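Local coordinates for protein gamma-hexachlorocyclohexane dehydrochlorinase (Sphingomonas paucimobilis, PDB 3A76) that catalyses two successive dehydrochlorinations of the pollutant lindane, gamma-hexachlorocyclohexane, giving 1,3,4,6-tetrachloro-1,4-cyclohexadiene, at residues M87-I92 with E122-I127; L100-V103 with K107-G110; F133-E138 with W144-R149. One frame throughout, in Å; residues are numbered along the deposited sequence.

The three contacts lie on one mixed sheet of the SnoaL-like fold. Strand 88-102 serves contacts 1 and 2, and strand 125-140 contacts 1 and 3. Contact 2 is nested in the loop that contact 1 closes; contact 3 follows both. Contacts 2 and 3 touch, their centres about 9 Å apart: Gly110 O to Asp135 N is 2.8 Å, and Val108 O to Tyr137 N is 2.9 Å, both probable hydrogen bonds. Contact 1 is centred about 33 Å from contact 2 and about 27 Å from contact 3. The Phe88 and Phe133 side chains lie about 6 and 5 Å from that of His93, the inferred proton acceptor. Phe133 is also about 4 Å from bound spermidine.

Contact 1 (M87-I92 with E122-I127); sequences MFHECI and EGNQSI
In the SnoaL-like barrel fold, the start of strand 88-102 meets the turn that opens strand 125-140, with Phe88 touching Ile127 and His89 touching Asn124. No direct hydrogen bond joins the two segments. Instead a water links their backbones: it donates to Met87 O at 2.5 Å and accepts from Glu122 N at 2.7 Å. Deeper in, Ile127 CD1 lies 3.3 Å from Phe88 CE1 and also touches CZ. The two side chains cross at about a right angle. Ile127 CG1 sits between its own backbone N and carbonyl carbon (chi1 40°), which carries CD1 to the Phe88 ring. Cys91 CB rests on one face of that ring, near its rim. Farther out, Asn124 OD1 approaches His89 CD2 at 3.2 Å, with the imidazole and amide planes 88° apart. This is a carbon-to-oxygen contact; OD1 also takes a weak hydrogen bond from His163. Asn124 and Gln125 both face Leu120, as in a G1 beta bulge, and Gly123 before them has backbone angles that suit glycine. The Phe88 side chain is near that of His93, the inferred proton acceptor, so this packing borders the probable catalytic region. Strand 107-120 runs between the two segments in the sheet: its Leu120 touches both Phe88 and Ile127, and its backbone bonds His89 and Glu90 through Asn119, and Ile92 through Leu117.

Contact 2 (L100-V103 with K107-G110); sequences LEFV and KVNG
Leu100 meets Gly110 at the start of this antiparallel pairing, which closes the beta hairpin of strands 88-102 and 107-120. Its CD2 lies 4.0 Å from Gly110 CA. Glu101 is the hydrogen-bonded partner of Asn109. Glu101 N gives a nearly straight bond of 2.9 Å to Asn109 O, and Asn109 N returns one to Glu101 O. Their side chains run side by side on the face opposite Leu100 and Phe102. Carboxylate and amide are turned 69° from each other. Phe102 then pairs with Val108. Val108 CG1 stands over one face of the Phe102 ring, 3.5 Å from its centroid and 17° off the normal, a CH-pi contact. That methyl is anti to its own carbonyl carbon, on the side where the ring lies. Helix 22-45 packs against this face through Ile33, Ser29 and Arg26. A serine in place of Phe102 would probably leave Val108 CG1 without its ring and open a gap beneath the helix. Val103 ends the segment where the chain turns a corner. Its N makes only a weak bond to Lys107 O, bent to 127°. Its side chain meets that of Asn109: Val103 CG2 lies 3.5 Å from Asn109 ND2.

Contact 3 (F133-E138 with W144-R149); sequences FTDEYE and WKFSKR
Asp135 and Arg149 form a side-on salt bridge in the antiparallel beta hairpin of strands 125-140 and 143-158. Arg149 NH1 bonds Asp135 OD1 at 2.6 Å, and Arg149 NE bonds Asp135 OD2 at 2.8 Å. Both bonds are nearly straight and reach the carboxylate on its syn side. Each carboxylate oxygen of the buried Asp135 takes one N-H. Both acceptors lie in the guanidinium plane, and this two-point grip resists turning of the group. The bend of the Arg149 chain at chi3 (-75°) lets its flat end lie on Phe133. The two planes are 6° apart, and Arg149 CZ is 3.7 Å from the centroid of the Phe133 ring, a cation-pi stack. Phe133 lies beside the bound spermidine and near His93, the inferred proton acceptor. Phe146 CE1 approaches the other guanidinium face. The positive charges of Lys40 and Arg149 lie close together, which probably favours a charged Asp135 carboxylate.

A classic beta bulge interrupts the backbone ladder. Glu136 O accepts from two donors on the same face of its plane, Ser147 N at 2.7 Å and Lys148 N at 3.0 Å. Lys148 O in turn accepts from Glu136 N, which sits above its carbonyl plane. Past the bulge, Glu138 and Lys145 exchange a regular pair of backbone bonds. Outside partners add to these: Arg140 meets Glu138 OE2, Ser54 O takes Lys145 NZ, and Trp57 NE1 donates to Glu138 O. On the face with Tyr137, helix 22-45 supplies Ile33, Leu36 and Tyr37. There Tyr137 CE2 lies over one face of the Phe146 ring, 3.6 Å from Phe146 CE1.

Contact 1 (M87-I92 with E122-I127)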
loop_
_atom_site.group_PDB
_atom_site.type_symbol
_atom_site.label_atom_id
_atom_site.label_comp_id
_atom_site.label_asym_id
_atom_site.label_seq_id
_atom_site.Cartn_x
_atom_site.Cartn_y
_atom_site.Cartn_z
ATOM N N MET B 87 -12.794 -17.062 12.052
ATOM C CA MET B 87 -11.363 -17.292 12.341
ATOM C C MET B 87 -10.693 -16.166 13.151
ATOM O O MET B 87 -9.796 -16.417 13.963
ATOM C CB MET B 87 -10.606 -17.507 11.020
ATOM C CG MET B 87 -9.160 -17.952 11.167
ATOM S SD MET B 87 -8.354 -18.294 9.578
ATOM C CE MET B 87 -8.894 -19.985 9.295
ATOM N N PHE B 88 -11.133 -14.932 12.914
ATOM C CA PHE B 88 -10.506 -13.733 13.475
ATOM C C PHE B 88 -11.495 -12.921 14.304
ATOM O O PHE B 88 -12.677 -12.830 13.948
ATOM C CB PHE B 88 -10.069 -12.804 12.344
ATOM C CG PHE B 88 -8.891 -13.287 11.545
ATOM C CD1 PHE B 88 -7.596 -12.962 11.937
ATOM C CD2 PHE B 88 -9.083 -13.989 10.353
ATOM C CE1 PHE B 88 -6.513 -13.364 11.189
ATOM C CE2 PHE B 88 -7.992 -14.411 9.596
ATOM C CZ PHE B 88 -6.702 -14.095 10.010
ATOM N N HIS B 89 -11.023 -12.285 15.370
ATOM C CA HIS B 89 -11.851 -11.266 16.030
ATOM C C HIS B 89 -11.981 -10.060 15.107
ATOM O O HIS B 89 -13.082 -9.572 14.837
ATOM C CB HIS B 89 -11.292 -10.891 17.400
ATOM C CG HIS B 89 -11.513 -11.953 18.425
ATOM N ND1 HIS B 89 -12.778 -12.358 18.808
ATOM C CD2 HIS B 89 -10.641 -12.718 19.120
ATOM C CE1 HIS B 89 -12.669 -13.322 19.702
ATOM N NE2 HIS B 89 -11.386 -13.559 19.907
ATOM N N GLU B 90 -10.835 -9.607 14.621
ATOM C CA GLU B 90 -10.758 -8.726 13.474
ATOM C C GLU B 90 -9.446 -8.948 12.742
ATOM O O GLU B 90 -8.525 -9.600 13.244
ATOM C CB GLU B 90 -10.923 -7.221 13.820
ATOM C CG GLU B 90 -10.659 -6.690 15.255
ATOM C CD GLU B 90 -9.579 -7.397 16.049
ATOM O OE1 GLU B 90 -8.481 -7.640 15.537
ATOM O OE2 GLU B 90 -9.825 -7.691 17.229
ATOM N N CYS B 91 -9.364 -8.392 11.546
ATOM C CA CYS B 91 -8.130 -8.423 10.794
ATOM C C CYS B 91 -8.110 -7.208 9.895
ATOM O O CYS B 91 -9.144 -6.573 9.675
ATOM C CB CYS B 91 -8.032 -9.708 9.959
ATOM S SG CYS B 91 -9.360 -9.859 8.809
ATOM N N ILE B 92 -6.933 -6.909 9.353
ATOM C CA ILE B 92 -6.833 -5.871 8.342
ATOM C C ILE B 92 -5.853 -6.284 7.225
ATOM O O ILE B 92 -4.732 -6.690 7.510
ATOM C CB ILE B 92 -6.470 -4.493 8.993
ATOM C CG1 ILE B 92 -6.619 -3.360 7.975
ATOM C CG2 ILE B 92 -5.102 -4.528 9.743
ATOM C CD1 ILE B 92 -5.448 -3.170 7.228
ATOM N N GLU B 122 -9.054 -18.310 17.897
ATOM C CA GLU B 122 -8.358 -19.431 18.517
ATOM C C GLU B 122 -7.087 -18.927 19.202
ATOM O O GLU B 122 -6.073 -18.669 18.554
ATOM C CB GLU B 122 -8.036 -20.521 17.470
ATOM C CG GLU B 122 -7.690 -21.911 18.038
ATOM C CD GLU B 122 -8.928 -22.708 18.476
ATOM O OE1 GLU B 122 -9.563 -22.351 19.499
ATOM O OE2 GLU B 122 -9.262 -23.709 17.796
ATOM N N GLY B 123 -7.167 -18.780 20.519
ATOM C CA GLY B 123 -6.029 -18.362 21.330
ATOM C C GLY B 123 -5.902 -16.856 21.452
ATOM O O GLY B 123 -4.933 -16.364 22.042
ATOM N N ASN B 124 -6.882 -16.124 20.914
ATOM C CA ASN B 124 -6.828 -14.658 20.876
ATOM C C ASN B 124 -5.396 -14.226 20.555
ATOM O O ASN B 124 -4.762 -13.472 21.289
ATOM C CB ASN B 124 -7.342 -14.059 22.195
ATOM C CG ASN B 124 -7.728 -12.589 22.071
ATOM O OD1 ASN B 124 -8.071 -12.095 20.987
ATOM N ND2 ASN B 124 -7.686 -11.882 23.200
ATOM N N GLN B 125 -4.900 -14.764 19.450
ATOM C CA GLN B 125 -3.511 -14.643 19.048
ATOM C C GLN B 125 -3.389 -13.693 17.860
ATOM O O GLN B 125 -4.128 -13.815 16.880
ATOM C CB GLN B 125 -2.948 -16.030 18.696
ATOM C CG GLN B 125 -1.535 -16.034 18.148
ATOM C CD GLN B 125 -0.501 -15.665 19.192
ATOM O OE1 GLN B 125 -0.108 -16.499 20.015
ATOM N NE2 GLN B 125 -0.040 -14.417 19.157
ATOM N N SER B 126 -2.459 -12.746 17.984
ATOM C CA SER B 126 -2.161 -11.773 16.954
ATOM C C SER B 126 -1.245 -12.368 15.904
ATOM O O SER B 126 -0.232 -12.974 16.239
ATOM C CB SER B 126 -1.495 -10.550 17.576
ATOM O OG SER B 126 -2.437 -9.819 18.319
ATOM N N ILE B 127 -1.600 -12.190 14.634
ATOM C CA ILE B 127 -0.782 -12.726 13.543
ATOM C C ILE B 127 -0.438 -11.721 12.481
ATOM O O ILE B 127 -1.179 -10.770 12.246
ATOM C CB ILE B 127 -1.423 -13.956 12.811
ATOM C CG1 ILE B 127 -2.930 -13.781 12.618
ATOM C CG2 ILE B 127 -1.077 -15.251 13.523
ATOM C CD1 ILE B 127 -3.456 -14.664 11.527
HETATM O O HOH W 1 -9.141 -18.535 15.168
#

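Contact 2 (L100-V103 with K107-G110)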
loop_
_atom_site.group_PDB
_atom_site.type_symbol
_atom_site.label_atom_id
_atom_site.label_comp_id
_atom_site.label_asym_id
_atom_site.label_seq_id
_atom_site.Cartn_x
_atom_site.Cartn_y
_atom_site.Cartn_z
ATOM N N LEU B 100 -0.754 -5.224 -13.402
ATOM C CA LEU B 100 -1.657 -5.799 -14.387
ATOM C C LEU B 100 -0.992 -6.098 -15.742
ATOM O O LEU B 100 -0.113 -5.366 -16.204
ATOM C CB LEU B 100 -2.910 -4.918 -14.561
ATOM C CG LEU B 100 -3.732 -4.515 -13.319
ATOM C CD1 LEU B 100 -4.871 -3.540 -13.694
ATOM C CD2 LEU B 100 -4.261 -5.726 -12.548
ATOM N N GLU B 101 -1.416 -7.206 -16.349
ATOM C CA GLU B 101 -1.043 -7.569 -17.720
ATOM C C GLU B 101 -2.332 -7.780 -18.511
ATOM O O GLU B 101 -3.086 -8.713 -18.239
ATOM C CB GLU B 101 -0.192 -8.842 -17.729
ATOM C CG GLU B 101 0.414 -9.223 -19.090
ATOM C CD GLU B 101 0.865 -10.689 -19.152
ATOM O OE1 GLU B 101 0.497 -11.482 -18.245
ATOM O OE2 GLU B 101 1.584 -11.050 -20.118
ATOM N N PHE B 102 -2.598 -6.883 -19.459
ATOM C CA PHE B 102 -3.765 -7.017 -20.323
ATOM C C PHE B 102 -3.537 -8.105 -21.382
ATOM O O PHE B 102 -2.751 -7.921 -22.321
ATOM C CB PHE B 102 -4.103 -5.677 -20.978
ATOM C CG PHE B 102 -4.986 -4.790 -20.134
ATOM C CD1 PHE B 102 -4.443 -4.025 -19.090
ATOM C CD2 PHE B 102 -6.357 -4.717 -20.380
ATOM C CE1 PHE B 102 -5.259 -3.202 -18.303
ATOM C CE2 PHE B 102 -7.181 -3.894 -19.605
ATOM C CZ PHE B 102 -6.631 -3.137 -18.560
ATOM N N VAL B 103 -4.201 -9.246 -21.200
ATOM C CA VAL B 103 -4.167 -10.331 -22.182
ATOM C C VAL B 103 -4.947 -9.866 -23.413
ATOM O O VAL B 103 -4.441 -9.899 -24.537
ATOM C CB VAL B 103 -4.733 -11.650 -21.603
ATOM C CG1 VAL B 103 -5.031 -12.658 -22.713
ATOM C CG2 VAL B 103 -3.753 -12.242 -20.609
ATOM N N LYS B 107 -9.696 -9.099 -20.795
ATOM C CA LYS B 107 -9.062 -10.103 -19.952
ATOM C C LYS B 107 -7.727 -9.618 -19.403
ATOM O O LYS B 107 -6.868 -9.178 -20.167
ATOM C CB LYS B 107 -8.888 -11.425 -20.708
ATOM C CG LYS B 107 -10.169 -12.225 -20.842
ATOM C CD LYS B 107 -9.942 -13.571 -21.521
ATOM C CE LYS B 107 -11.101 -14.516 -21.185
ATOM N NZ LYS B 107 -11.161 -15.683 -22.109
ATOM N N VAL B 108 -7.561 -9.674 -18.075
ATOM C CA VAL B 108 -6.288 -9.282 -17.475
ATOM C C VAL B 108 -5.825 -10.255 -16.409
ATOM O O VAL B 108 -6.629 -10.804 -15.640
ATOM C CB VAL B 108 -6.270 -7.802 -16.911
ATOM C CG1 VAL B 108 -7.073 -6.854 -17.789
ATOM C CG2 VAL B 108 -6.762 -7.746 -15.484
ATOM N N ASN B 109 -4.519 -10.479 -16.376
ATOM C CA ASN B 109 -3.916 -11.163 -15.257
ATOM C C ASN B 109 -3.388 -10.108 -14.289
ATOM O O ASN B 109 -2.960 -9.033 -14.702
ATOM C CB ASN B 109 -2.807 -12.112 -15.716
ATOM C CG ASN B 109 -3.299 -13.139 -16.746
ATOM O OD1 ASN B 109 -4.471 -13.544 -16.751
ATOM N ND2 ASN B 109 -2.395 -13.561 -17.624
ATOM N N GLY B 110 -3.460 -10.404 -12.997
ATOM C CA GLY B 110 -2.927 -9.504 -12.000
ATOM C C GLY B 110 -2.114 -10.256 -10.995
ATOM O O GLY B 110 -2.411 -11.410 -10.684
#

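Contact 3 (F133-E138 with W144-R149)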
loop_
_atom_site.group_PDB
_atom_site.type_symbol
_atom_site.label_atom_id
_atom_site.label_comp_id
_atom_site.label_asym_id
_atom_site.label_seq_id
_atom_site.Cartn_x
_atom_site.Cartn_y
_atom_site.Cartn_z
ATOM N N PHE B 133 -1.320 -12.547 -4.246
ATOM C CA PHE B 133 -2.520 -12.770 -5.043
ATOM C C PHE B 133 -2.162 -12.982 -6.520
ATOM O O PHE B 133 -1.406 -12.199 -7.099
ATOM C CB PHE B 133 -3.483 -11.583 -4.905
ATOM C CG PHE B 133 -3.980 -11.352 -3.495
ATOM C CD1 PHE B 133 -3.999 -10.072 -2.954
ATOM C CD2 PHE B 133 -4.436 -12.409 -2.716
ATOM C CE1 PHE B 133 -4.481 -9.851 -1.658
ATOM C CE2 PHE B 133 -4.905 -12.200 -1.407
ATOM C CZ PHE B 133 -4.929 -10.922 -0.883
ATOM N N THR B 134 -2.693 -14.056 -7.112
ATOM C CA THR B 134 -2.588 -14.296 -8.548
ATOM C C THR B 134 -4.028 -14.252 -9.024
ATOM O O THR B 134 -4.856 -15.074 -8.620
ATOM C CB THR B 134 -1.937 -15.663 -8.877
ATOM O OG1 THR B 134 -0.777 -15.851 -8.056
ATOM C CG2 THR B 134 -1.523 -15.755 -10.364
ATOM N N ASP B 135 -4.332 -13.257 -9.845
ATOM C CA ASP B 135 -5.702 -12.941 -10.177
ATOM C C ASP B 135 -5.938 -12.935 -11.681
ATOM O O ASP B 135 -5.016 -12.691 -12.476
ATOM C CB ASP B 135 -6.079 -11.554 -9.623
ATOM C CG ASP B 135 -6.040 -11.480 -8.103
ATOM O OD1 ASP B 135 -5.799 -10.368 -7.578
ATOM O OD2 ASP B 135 -6.269 -12.508 -7.437
ATOM N N GLU B 136 -7.193 -13.190 -12.044
ATOM C CA GLU B 136 -7.685 -12.970 -13.389
ATOM C C GLU B 136 -8.936 -12.148 -13.268
ATOM O O GLU B 136 -9.772 -12.420 -12.402
ATOM C CB GLU B 136 -8.032 -14.286 -14.063
ATOM C CG GLU B 136 -6.857 -15.191 -14.387
ATOM C CD GLU B 136 -7.333 -16.505 -14.984
ATOM O OE1 GLU B 136 -6.634 -17.521 -14.824
ATOM O OE2 GLU B 136 -8.434 -16.520 -15.583
ATOM N N TYR B 137 -9.056 -11.149 -14.134
ATOM C CA TYR B 137 -10.239 -10.290 -14.199
ATOM C C TYR B 137 -10.906 -10.395 -15.573
ATOM O O TYR B 137 -10.239 -10.555 -16.597
ATOM C CB TYR B 137 -9.881 -8.822 -13.909
ATOM C CG TYR B 137 -9.144 -8.616 -12.608
ATOM C CD1 TYR B 137 -7.746 -8.639 -12.559
ATOM C CD2 TYR B 137 -9.843 -8.412 -11.423
ATOM C CE1 TYR B 137 -7.055 -8.451 -11.354
ATOM C CE2 TYR B 137 -9.170 -8.230 -10.217
ATOM C CZ TYR B 137 -7.779 -8.250 -10.182
ATOM O OH TYR B 137 -7.132 -8.068 -8.974
ATOM N N GLU B 138 -12.228 -10.296 -15.589
ATOM C CA GLU B 138 -12.978 -10.468 -16.819
ATOM C C GLU B 138 -14.020 -9.378 -16.975
ATOM O O GLU B 138 -14.778 -9.091 -16.038
ATOM C CB GLU B 138 -13.645 -11.842 -16.829
ATOM C CG GLU B 138 -14.342 -12.222 -18.116
ATOM C CD GLU B 138 -14.702 -13.693 -18.133
ATOM O OE1 GLU B 138 -13.783 -14.537 -18.002
ATOM O OE2 GLU B 138 -15.902 -14.003 -18.262
ATOM N N TRP B 144 -16.333 -5.001 -15.041
ATOM C CA TRP B 144 -15.203 -5.838 -14.614
ATOM C C TRP B 144 -15.490 -6.575 -13.317
ATOM O O TRP B 144 -16.073 -6.013 -12.388
ATOM C CB TRP B 144 -13.950 -5.000 -14.393
ATOM C CG TRP B 144 -13.287 -4.512 -15.630
ATOM C CD1 TRP B 144 -13.401 -3.272 -16.178
ATOM C CD2 TRP B 144 -12.378 -5.240 -16.458
ATOM N NE1 TRP B 144 -12.621 -3.179 -17.299
ATOM C CE2 TRP B 144 -11.981 -4.374 -17.500
ATOM C CE3 TRP B 144 -11.860 -6.540 -16.423
ATOM C CZ2 TRP B 144 -11.093 -4.764 -18.507
ATOM C CZ3 TRP B 144 -10.970 -6.931 -17.429
ATOM C CH2 TRP B 144 -10.597 -6.044 -18.455
ATOM N N LYS B 145 -15.073 -7.833 -13.253
ATOM C CA LYS B 145 -15.141 -8.592 -12.016
ATOM C C LYS B 145 -14.009 -9.615 -11.973
ATOM O O LYS B 145 -13.352 -9.874 -12.986
ATOM C CB LYS B 145 -16.505 -9.264 -11.845
ATOM C CG LYS B 145 -17.694 -8.309 -11.883
ATOM C CD LYS B 145 -18.893 -8.884 -11.155
ATOM C CE LYS B 145 -20.105 -7.987 -11.327
ATOM N NZ LYS B 145 -21.030 -8.230 -10.180
ATOM N N PHE B 146 -13.767 -10.167 -10.791
ATOM C CA PHE B 146 -12.821 -11.255 -10.642
ATOM C C PHE B 146 -13.330 -12.456 -11.421
ATOM O O PHE B 146 -14.507 -12.825 -11.322
ATOM C CB PHE B 146 -12.690 -11.671 -9.177
ATOM C CG PHE B 146 -11.780 -10.797 -8.350
ATOM C CD1 PHE B 146 -10.441 -11.127 -8.191
ATOM C CD2 PHE B 146 -12.278 -9.683 -7.678
ATOM C CE1 PHE B 146 -9.597 -10.341 -7.392
ATOM C CE2 PHE B 146 -11.437 -8.890 -6.880
ATOM C CZ PHE B 146 -10.098 -9.219 -6.745
ATOM N N SER B 147 -12.437 -13.056 -12.197
ATOM C CA SER B 147 -12.684 -14.357 -12.796
ATOM C C SER B 147 -12.006 -15.419 -11.943
ATOM O O SER B 147 -12.475 -16.558 -11.847
ATOM C CB SER B 147 -12.126 -14.411 -14.210
ATOM O OG SER B 147 -11.750 -15.749 -14.513
ATOM N N LYS B 148 -10.887 -15.047 -11.333
ATOM C CA LYS B 148 -10.156 -15.968 -10.480
ATOM C C LYS B 148 -9.337 -15.170 -9.477
ATOM O O LYS B 148 -9.002 -14.003 -9.722
ATOM C CB LYS B 148 -9.242 -16.873 -11.322
ATOM C CG LYS B 148 -9.060 -18.285 -10.779
ATOM C CD LYS B 148 -8.454 -19.242 -11.828
ATOM C CE LYS B 148 -9.470 -19.699 -12.900
ATOM N NZ LYS B 148 -10.478 -20.690 -12.416
ATOM N N ARG B 149 -9.044 -15.810 -8.347
ATOM C CA ARG B 149 -8.061 -15.333 -7.395
ATOM C C ARG B 149 -7.422 -16.537 -6.763
ATOM O O ARG B 149 -8.124 -17.397 -6.238
ATOM C CB ARG B 149 -8.684 -14.439 -6.292
ATOM C CG ARG B 149 -7.788 -14.299 -5.030
ATOM C CD ARG B 149 -7.989 -12.997 -4.252
ATOM N NE ARG B 149 -7.385 -11.856 -4.935
ATOM C CZ ARG B 149 -7.326 -10.606 -4.465
ATOM N NH1 ARG B 149 -6.746 -9.669 -5.205
ATOM N NH2 ARG B 149 -7.837 -10.278 -3.273
#